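PDB 3WG9: redox-sensing transcriptional repressor Rex from Thermoanaerobacter ethanolicus, which probably represses transcription in response to the cellular NADH/NAD(+) redox state, binding DNA as a homodimer with a winged-helix and a Rossmann-fold domain. Local coordinates for residues R165-R168 with A169-A173; K183-D186 with D187-L190; F200-S203 with Y204-E208; T5-S8 with M9-R13. All coordinates share one frame; numbering follows the deposited sequence.

Interaction 1. Residues R165-R168 with A169-A173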
# COMPACT_ATOMS: atom_id res chain seq x y z
N ARG B 165 10.54 15.78 15.16
CA ARG B 165 9.91 16.07 16.43
C ARG B 165 9.41 14.77 17.04
O ARG B 165 9.51 14.58 18.26
CB ARG B 165 8.67 16.97 16.26
CG ARG B 165 8.99 18.36 15.70
CD ARG B 165 7.68 19.08 15.69
NE ARG B 165 7.31 19.49 17.04
CZ ARG B 165 6.47 20.46 17.25
NH1 ARG B 165 5.92 21.04 16.17
NH2 ARG B 165 6.20 20.87 18.48
N LEU B 166 8.76 13.93 16.22
CA LEU B 166 8.23 12.65 16.83
C LEU B 166 9.36 11.80 17.34
O LEU B 166 9.27 11.17 18.40
CB LEU B 166 7.41 11.80 15.83
CG LEU B 166 6.29 12.52 15.09
CD1 LEU B 166 5.56 11.54 14.15
CD2 LEU B 166 5.29 13.16 16.00
N VAL B 167 10.43 11.72 16.56
CA VAL B 167 11.63 10.98 16.97
C VAL B 167 12.24 11.51 18.28
O VAL B 167 12.50 10.74 19.22
CB VAL B 167 12.67 11.00 15.81
CG1 VAL B 167 14.04 10.55 16.27
CG2 VAL B 167 12.17 10.11 14.61
N ARG B 168 12.43 12.82 18.41
CA ARG B 168 13.08 13.28 19.65
C ARG B 168 12.13 13.12 20.85
O ARG B 168 12.60 13.03 21.98
CB ARG B 168 13.54 14.73 19.53
CG ARG B 168 12.44 15.73 19.53
CD ARG B 168 13.02 17.15 19.37
NE ARG B 168 11.93 18.10 19.31
CZ ARG B 168 12.03 19.30 18.75
NH1 ARG B 168 13.18 19.70 18.24
NH2 ARG B 168 11.00 20.14 18.77
N ALA B 169 10.81 13.00 20.60
CA ALA B 169 9.90 12.74 21.71
C ALA B 169 9.84 11.28 22.10
O ALA B 169 9.13 10.93 23.06
CB ALA B 169 8.49 13.30 21.45
N GLY B 170 10.59 10.43 21.39
CA GLY B 170 10.64 9.02 21.73
C GLY B 170 9.76 8.07 20.93
O GLY B 170 9.49 6.97 21.36
N ILE B 171 9.25 8.53 19.80
CA ILE B 171 8.37 7.64 18.99
C ILE B 171 9.14 6.39 18.56
O ILE B 171 10.35 6.42 18.34
CB ILE B 171 7.79 8.39 17.71
CG1 ILE B 171 6.47 7.74 17.27
CG2 ILE B 171 8.76 8.38 16.52
CD1 ILE B 171 5.35 8.26 18.05
N LYS B 172 8.45 5.26 18.44
CA LYS B 172 9.19 4.02 18.05
C LYS B 172 9.07 3.67 16.57
O LYS B 172 9.91 2.95 16.01
CB LYS B 172 8.72 2.80 18.85
CG LYS B 172 8.84 2.98 20.41
CD LYS B 172 8.34 1.66 21.09
CE LYS B 172 8.60 1.64 22.61
NZ LYS B 172 7.88 2.76 23.28
N ALA B 173 8.00 4.15 15.93
CA ALA B 173 7.77 3.86 14.51
C ALA B 173 6.96 4.99 13.92
O ALA B 173 6.11 5.61 14.62
CB ALA B 173 6.91 2.61 14.43
O HOH W 1 12.74 7.93 19.02

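Interaction 2. Residues K183-D186 with D187-L190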
# COMPACT_ATOMS: atom_id res chain seq x y z
N LYS B 183 13.98 10.71 6.71
CA LYS B 183 15.18 10.29 7.40
C LYS B 183 14.86 10.11 8.90
O LYS B 183 14.38 11.07 9.52
CB LYS B 183 16.26 11.37 7.30
CG LYS B 183 16.77 11.66 5.89
CD LYS B 183 16.80 10.43 5.02
CE LYS B 183 16.90 10.83 3.54
NZ LYS B 183 18.01 11.82 3.36
N VAL B 184 15.13 8.92 9.45
CA VAL B 184 14.99 8.67 10.90
C VAL B 184 16.21 7.85 11.32
O VAL B 184 16.85 7.20 10.48
CB VAL B 184 13.70 7.83 11.24
CG1 VAL B 184 12.38 8.59 10.81
CG2 VAL B 184 13.75 6.53 10.56
N PRO B 185 16.50 7.82 12.63
CA PRO B 185 17.61 7.04 13.14
C PRO B 185 17.31 5.57 12.88
O PRO B 185 16.14 5.16 12.79
CB PRO B 185 17.59 7.34 14.66
CG PRO B 185 16.97 8.69 14.77
CD PRO B 185 15.99 8.82 13.59
N ASP B 186 18.36 4.78 12.84
CA ASP B 186 18.27 3.38 12.45
C ASP B 186 17.42 2.58 13.42
O ASP B 186 16.91 1.51 13.07
CB ASP B 186 19.66 2.75 12.41
CG ASP B 186 20.43 3.10 11.15
OD1 ASP B 186 19.88 3.75 10.24
OD2 ASP B 186 21.62 2.72 11.06
N ASP B 187 17.24 3.08 14.64
CA ASP B 187 16.50 2.28 15.62
C ASP B 187 14.98 2.52 15.53
O ASP B 187 14.22 1.82 16.19
CB ASP B 187 16.97 2.60 17.06
CG ASP B 187 16.78 4.06 17.40
OD1 ASP B 187 17.55 4.85 16.84
OD2 ASP B 187 15.85 4.47 18.19
N VAL B 188 14.58 3.56 14.80
CA VAL B 188 13.18 3.92 14.64
C VAL B 188 12.66 3.17 13.42
O VAL B 188 13.30 3.16 12.37
CB VAL B 188 13.02 5.45 14.40
CG1 VAL B 188 11.53 5.86 14.11
CG2 VAL B 188 13.54 6.22 15.68
N ILE B 189 11.52 2.52 13.54
CA ILE B 189 10.94 1.81 12.37
C ILE B 189 10.31 2.85 11.44
O ILE B 189 9.53 3.66 11.91
CB ILE B 189 9.86 0.80 12.81
CG1 ILE B 189 10.51 -0.33 13.61
CG2 ILE B 189 9.18 0.14 11.57
CD1 ILE B 189 9.59 -0.93 14.72
N LEU B 190 10.66 2.85 10.15
CA LEU B 190 10.00 3.80 9.24
C LEU B 190 9.37 3.01 8.12
O LEU B 190 10.09 2.29 7.43
CB LEU B 190 10.98 4.81 8.61
CG LEU B 190 10.43 5.66 7.42
CD1 LEU B 190 9.21 6.59 7.79
CD2 LEU B 190 11.55 6.52 6.87

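Interaction 3. Residues F200-S203 with Y204-E208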
# COMPACT_ATOMS: atom_id res chain seq x y z
N PHE B 200 1.20 1.77 -10.28
CA PHE B 200 2.04 1.54 -11.46
C PHE B 200 1.94 0.13 -11.99
O PHE B 200 2.38 -0.14 -13.11
CB PHE B 200 3.50 1.93 -11.27
CG PHE B 200 3.70 3.39 -11.05
CD1 PHE B 200 2.65 4.30 -11.23
CD2 PHE B 200 4.92 3.85 -10.60
CE1 PHE B 200 2.84 5.66 -11.01
CE2 PHE B 200 5.13 5.23 -10.40
CZ PHE B 200 4.08 6.14 -10.59
N THR B 201 1.40 -0.79 -11.20
CA THR B 201 1.11 -2.09 -11.79
C THR B 201 -0.09 -2.11 -12.66
O THR B 201 -0.23 -3.02 -13.48
CB THR B 201 0.95 -3.27 -10.71
OG1 THR B 201 -0.30 -3.10 -10.03
CG2 THR B 201 2.13 -3.26 -9.68
N VAL B 202 -0.98 -1.12 -12.54
CA VAL B 202 -2.12 -1.08 -13.42
C VAL B 202 -1.58 -0.51 -14.77
O VAL B 202 -1.94 -1.00 -15.83
CB VAL B 202 -3.23 -0.15 -12.84
CG1 VAL B 202 -4.36 0.08 -13.86
CG2 VAL B 202 -3.70 -0.70 -11.49
N SER B 203 -0.76 0.54 -14.75
CA SER B 203 -0.20 0.99 -16.03
C SER B 203 0.59 -0.15 -16.71
O SER B 203 0.56 -0.31 -17.95
CB SER B 203 0.65 2.25 -15.86
OG SER B 203 1.48 2.14 -14.71
N TYR B 204 1.29 -0.94 -15.89
CA TYR B 204 2.07 -2.03 -16.46
C TYR B 204 1.19 -3.02 -17.19
O TYR B 204 1.45 -3.38 -18.37
CB TYR B 204 2.95 -2.70 -15.41
CG TYR B 204 3.63 -3.92 -16.02
CD1 TYR B 204 4.99 -3.91 -16.32
CD2 TYR B 204 2.92 -5.07 -16.25
CE1 TYR B 204 5.61 -5.06 -16.89
CE2 TYR B 204 3.50 -6.20 -16.82
CZ TYR B 204 4.84 -6.19 -17.11
OH TYR B 204 5.39 -7.36 -17.65
N ARG B 205 0.06 -3.35 -16.56
CA ARG B 205 -0.80 -4.38 -17.12
C ARG B 205 -1.63 -3.93 -18.29
O ARG B 205 -1.92 -4.75 -19.18
CB ARG B 205 -1.71 -4.99 -16.04
CG ARG B 205 -0.93 -5.89 -15.10
CD ARG B 205 -1.86 -6.42 -14.00
NE ARG B 205 -1.75 -5.53 -12.84
CZ ARG B 205 -2.42 -5.74 -11.72
NH1 ARG B 205 -3.23 -6.80 -11.65
NH2 ARG B 205 -2.26 -4.93 -10.68
N LEU B 206 -2.00 -2.64 -18.32
CA LEU B 206 -2.64 -2.06 -19.49
C LEU B 206 -1.74 -2.09 -20.73
O LEU B 206 -2.22 -2.03 -21.85
CB LEU B 206 -3.06 -0.60 -19.22
CG LEU B 206 -4.29 -0.42 -18.31
CD1 LEU B 206 -4.43 1.00 -17.82
CD2 LEU B 206 -5.56 -0.88 -18.98
N ASN B 207 -0.43 -2.17 -20.54
CA ASN B 207 0.51 -2.09 -21.67
C ASN B 207 1.30 -3.32 -21.94
O ASN B 207 2.09 -3.35 -22.90
CB ASN B 207 1.50 -0.94 -21.48
CG ASN B 207 0.84 0.37 -21.67
OD1 ASN B 207 0.41 0.69 -22.77
ND2 ASN B 207 0.65 1.09 -20.58
N GLU B 208 1.11 -4.34 -21.12
CA GLU B 208 1.99 -5.48 -21.23
C GLU B 208 1.95 -6.12 -22.64
O GLU B 208 3.02 -6.46 -23.19
CB GLU B 208 1.67 -6.54 -20.21
CG GLU B 208 2.76 -7.63 -20.19
CD GLU B 208 2.54 -8.72 -19.15
OE1 GLU B 208 1.44 -9.26 -19.09
OE2 GLU B 208 3.47 -8.99 -18.36

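Interaction 4. Residues T5-S8 with M9-R13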
# COMPACT_ATOMS: atom_id res chain seq x y z
N THR B 5 16.58 -5.80 11.23
CA THR B 5 15.63 -6.84 11.65
C THR B 5 16.31 -8.21 11.79
O THR B 5 17.27 -8.46 11.08
CB THR B 5 14.42 -6.98 10.66
OG1 THR B 5 14.89 -7.19 9.32
CG2 THR B 5 13.48 -5.75 10.70
N ILE B 6 15.76 -9.08 12.63
CA ILE B 6 16.18 -10.50 12.76
C ILE B 6 15.86 -11.23 11.44
O ILE B 6 16.74 -11.80 10.84
CB ILE B 6 15.57 -11.21 14.04
CG1 ILE B 6 16.07 -10.53 15.34
CG2 ILE B 6 15.91 -12.67 14.08
CD1 ILE B 6 15.24 -10.83 16.61
N VAL B 7 14.65 -11.06 10.90
CA VAL B 7 14.22 -11.78 9.67
C VAL B 7 14.31 -10.75 8.53
O VAL B 7 14.08 -9.58 8.77
CB VAL B 7 12.79 -12.34 9.92
CG1 VAL B 7 12.07 -12.79 8.66
CG2 VAL B 7 12.89 -13.51 10.90
N SER B 8 14.65 -11.16 7.31
CA SER B 8 14.76 -10.20 6.19
C SER B 8 13.41 -9.56 5.87
O SER B 8 12.33 -10.13 6.14
CB SER B 8 15.30 -10.89 4.95
OG SER B 8 14.25 -11.54 4.27
N MET B 9 13.46 -8.34 5.37
CA MET B 9 12.27 -7.59 5.01
C MET B 9 11.49 -8.32 3.86
O MET B 9 10.27 -8.27 3.79
CB MET B 9 12.65 -6.17 4.57
CG MET B 9 12.86 -5.19 5.75
SD MET B 9 11.35 -5.04 6.76
CE MET B 9 10.11 -4.34 5.68
N ALA B 10 12.18 -9.06 3.00
CA ALA B 10 11.46 -9.72 1.90
C ALA B 10 10.54 -10.73 2.56
O ALA B 10 9.36 -10.87 2.21
CB ALA B 10 12.47 -10.45 0.93
N VAL B 11 11.06 -11.44 3.57
CA VAL B 11 10.21 -12.37 4.33
C VAL B 11 9.09 -11.66 5.06
O VAL B 11 7.92 -12.07 5.00
CB VAL B 11 11.04 -13.22 5.38
CG1 VAL B 11 10.10 -14.03 6.30
CG2 VAL B 11 12.05 -14.15 4.70
N ILE B 12 9.43 -10.63 5.80
CA ILE B 12 8.42 -9.91 6.65
C ILE B 12 7.29 -9.41 5.75
O ILE B 12 6.14 -9.46 6.14
CB ILE B 12 9.09 -8.75 7.38
CG1 ILE B 12 10.04 -9.31 8.44
CG2 ILE B 12 8.03 -7.70 8.03
CD1 ILE B 12 11.02 -8.17 9.00
N ARG B 13 7.59 -8.95 4.54
CA ARG B 13 6.51 -8.43 3.68
C ARG B 13 5.63 -9.52 3.07
O ARG B 13 4.51 -9.24 2.69
CB ARG B 13 7.05 -7.58 2.52
CG ARG B 13 7.73 -6.27 3.05
CD ARG B 13 7.81 -5.17 1.99
NE ARG B 13 8.48 -3.98 2.51
CZ ARG B 13 7.85 -3.05 3.25
NH1 ARG B 13 6.56 -3.18 3.60
NH2 ARG B 13 8.51 -1.96 3.59

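Interaction 1. Residues R165-R168 with A169-A173
I171 lays its CG2 methyl over the last turn of the helix, 3.7 Å from CB of L166. The same methyl also meets CG2 of V167, more loosely. CG1 of I171 is anti to the backbone N (chi1 -154°). That leaves CG2 between the N and the carbonyl carbon, facing the turn it packs on. I171 is buried, and its side chain also reaches I147. The L166 side chain packs on V138 and I142 of helix 138-144. The backbone beneath forms a Schellman motif that ends helix 159-168. I171 N donates to L166 O at 3.0 Å, and G170 N donates to V167 O at 2.9 Å. G170 has positive phi, where a CB would press against the carbonyl oxygen of A169. A water gives one proton to V167 O and the other to I171 O, bridging the helix end and the outgoing chain. The chain then enters strand 173-176 of the Rossmann fold. R165 and R168 both form salt bridges with E139, and R165 also pairs with E136, a known zinc-binding residue, with no zinc bound to this chain here.

Interaction 2. Residues K183-D186 with D187-L190
V184, just before a type I beta turn from P185 to V188, leans its side chain on V188 and on L190 beyond it. The turn leads into strand 189-192, the edge strand of the parallel Rossmann sheet within this chain. V188 N donates to P185 O at 3.0 Å and closes the turn.

V184 has CG1 anti to its carbonyl carbon (chi1 -61°), which sets CG2 between the N and the carbonyl carbon. From there CG2 reaches CB of L190 at 3.8 Å, and the two side chains cross obliquely. The same methyl lies 3.9 Å from V188 O. The branch point of V184 faces that of V188, CB to CB at 4.0 Å. V188 divides its two methyls between two neighbours. CG1 lies near V184 CB, and CG2 lies near the proline ring, 4.1 Å from CD of P185. P185 and V188 lie side by side and point the same way. V188 CB also sits 3.5 Å from P185 O, the atom that accepts from its own backbone N.

V184 and P185 touch V167 of helix 159-168, while V184 and L190 touch I174 of the neighbouring strand. I189 packs on L206 of the second subunit.

At the exposed corner, D187 turns its carboxylate back beside CB of the proline. Its chi1 of 59° places CG between the N and the carbonyl carbon, and OD1 ends 3.3 Å from CB of P185.

Interaction 3. Residues F200-S203 with Y204-E208
T201 O is gripped by two nitrogens of R205, the backbone N at 3.1 Å and the side-chain NE at 3.0 Å. They reach it from opposite faces of the carbonyl plane. R205 bends at chi3 (-94°) to bring the guanidinium back alongside T201. Its NH2 then donates to T201 OG1 at 2.8 Å, close to the guanidinium plane. The side-on grip thus takes one atom with NE and another with NH2. NH2 also makes a salt bridge to E191 of the second subunit. An alanine here would lose both side-chain bonds to T201 and would probably weaken the tie to the second subunit, leaving that E191 with R13 of its own chain. Two residues further on, N207 ND2 donates to S203 O at 3.0 Å, with S203 O tilted 23° out of the N207 amide plane. S203 OG bonds to L79 O of the second subunit. V202 CG1 and L206 CD1 pack side by side at 4.1 Å. Y204 OH donates to E208 OE2 at 2.6 Å, meeting the carboxylate on its anti side. E208 also accepts from I6 N and V7 N of the second subunit. The stretch is the middle of helix 195-214, the C-terminal helix that Rex-family dimers swap between subunits.

Interaction 4. Residues T5-S8 with M9-R13
S8 has chi1 of 83°, which holds OG between its N and carbonyl carbon and facing the first turn of the helix. OG accepts from V11 N at 3.3 Å, nearly straight at 169°. T5 has OG1 in the same kind of position (chi1 54°), where it donates to V7 O at 2.6 Å. T5 CG2 and I12 CD1 meet tip to tip at 3.8 Å. S8 is the N-cap of helix 9-27, which opens the winged-helix DNA-binding domain. Its carbonyl takes the first helical bond, from I12 N at 3.0 Å. V7 and V11 cross at about a right angle. Their CG1 methyls are 3.3 Å apart, closer than a normal van der Waals contact, so the exact spacing is doubtful. V7 CG1 also lies 4.0 Å from I12 CG1. Both valines touch N55 in the same domain. A valine in place of T5 would lose the hydroxyl bond to V7 O and would probably let the chain before the cap move more freely. Y204 of the second subunit packs on V7 and I12. R13 extends from the helix to a salt bridge with E191 of its own chain, and M9 CE sits over one face of the R13 guanidinium, toward its rim.

Interactions 1 and 2 are neighbours in the Rossmann domain, tied by a probable hydrogen bond between K172 O and I189 N. Interaction 1 is partly buried, and interaction 2 lies at the surface. Both shape turns, largely with backbone bonds and apolar side chains. Interaction 3 is buried and richer in side-chain hydrogen bonds, and all of its residues lie within reach of the second subunit. Interaction 4 is partly buried and starts the DNA-binding domain, with a capping side chain at the head of its helix. Although 3 and 4 are about 27 Å apart between centres within one chain, they meet across the dimer.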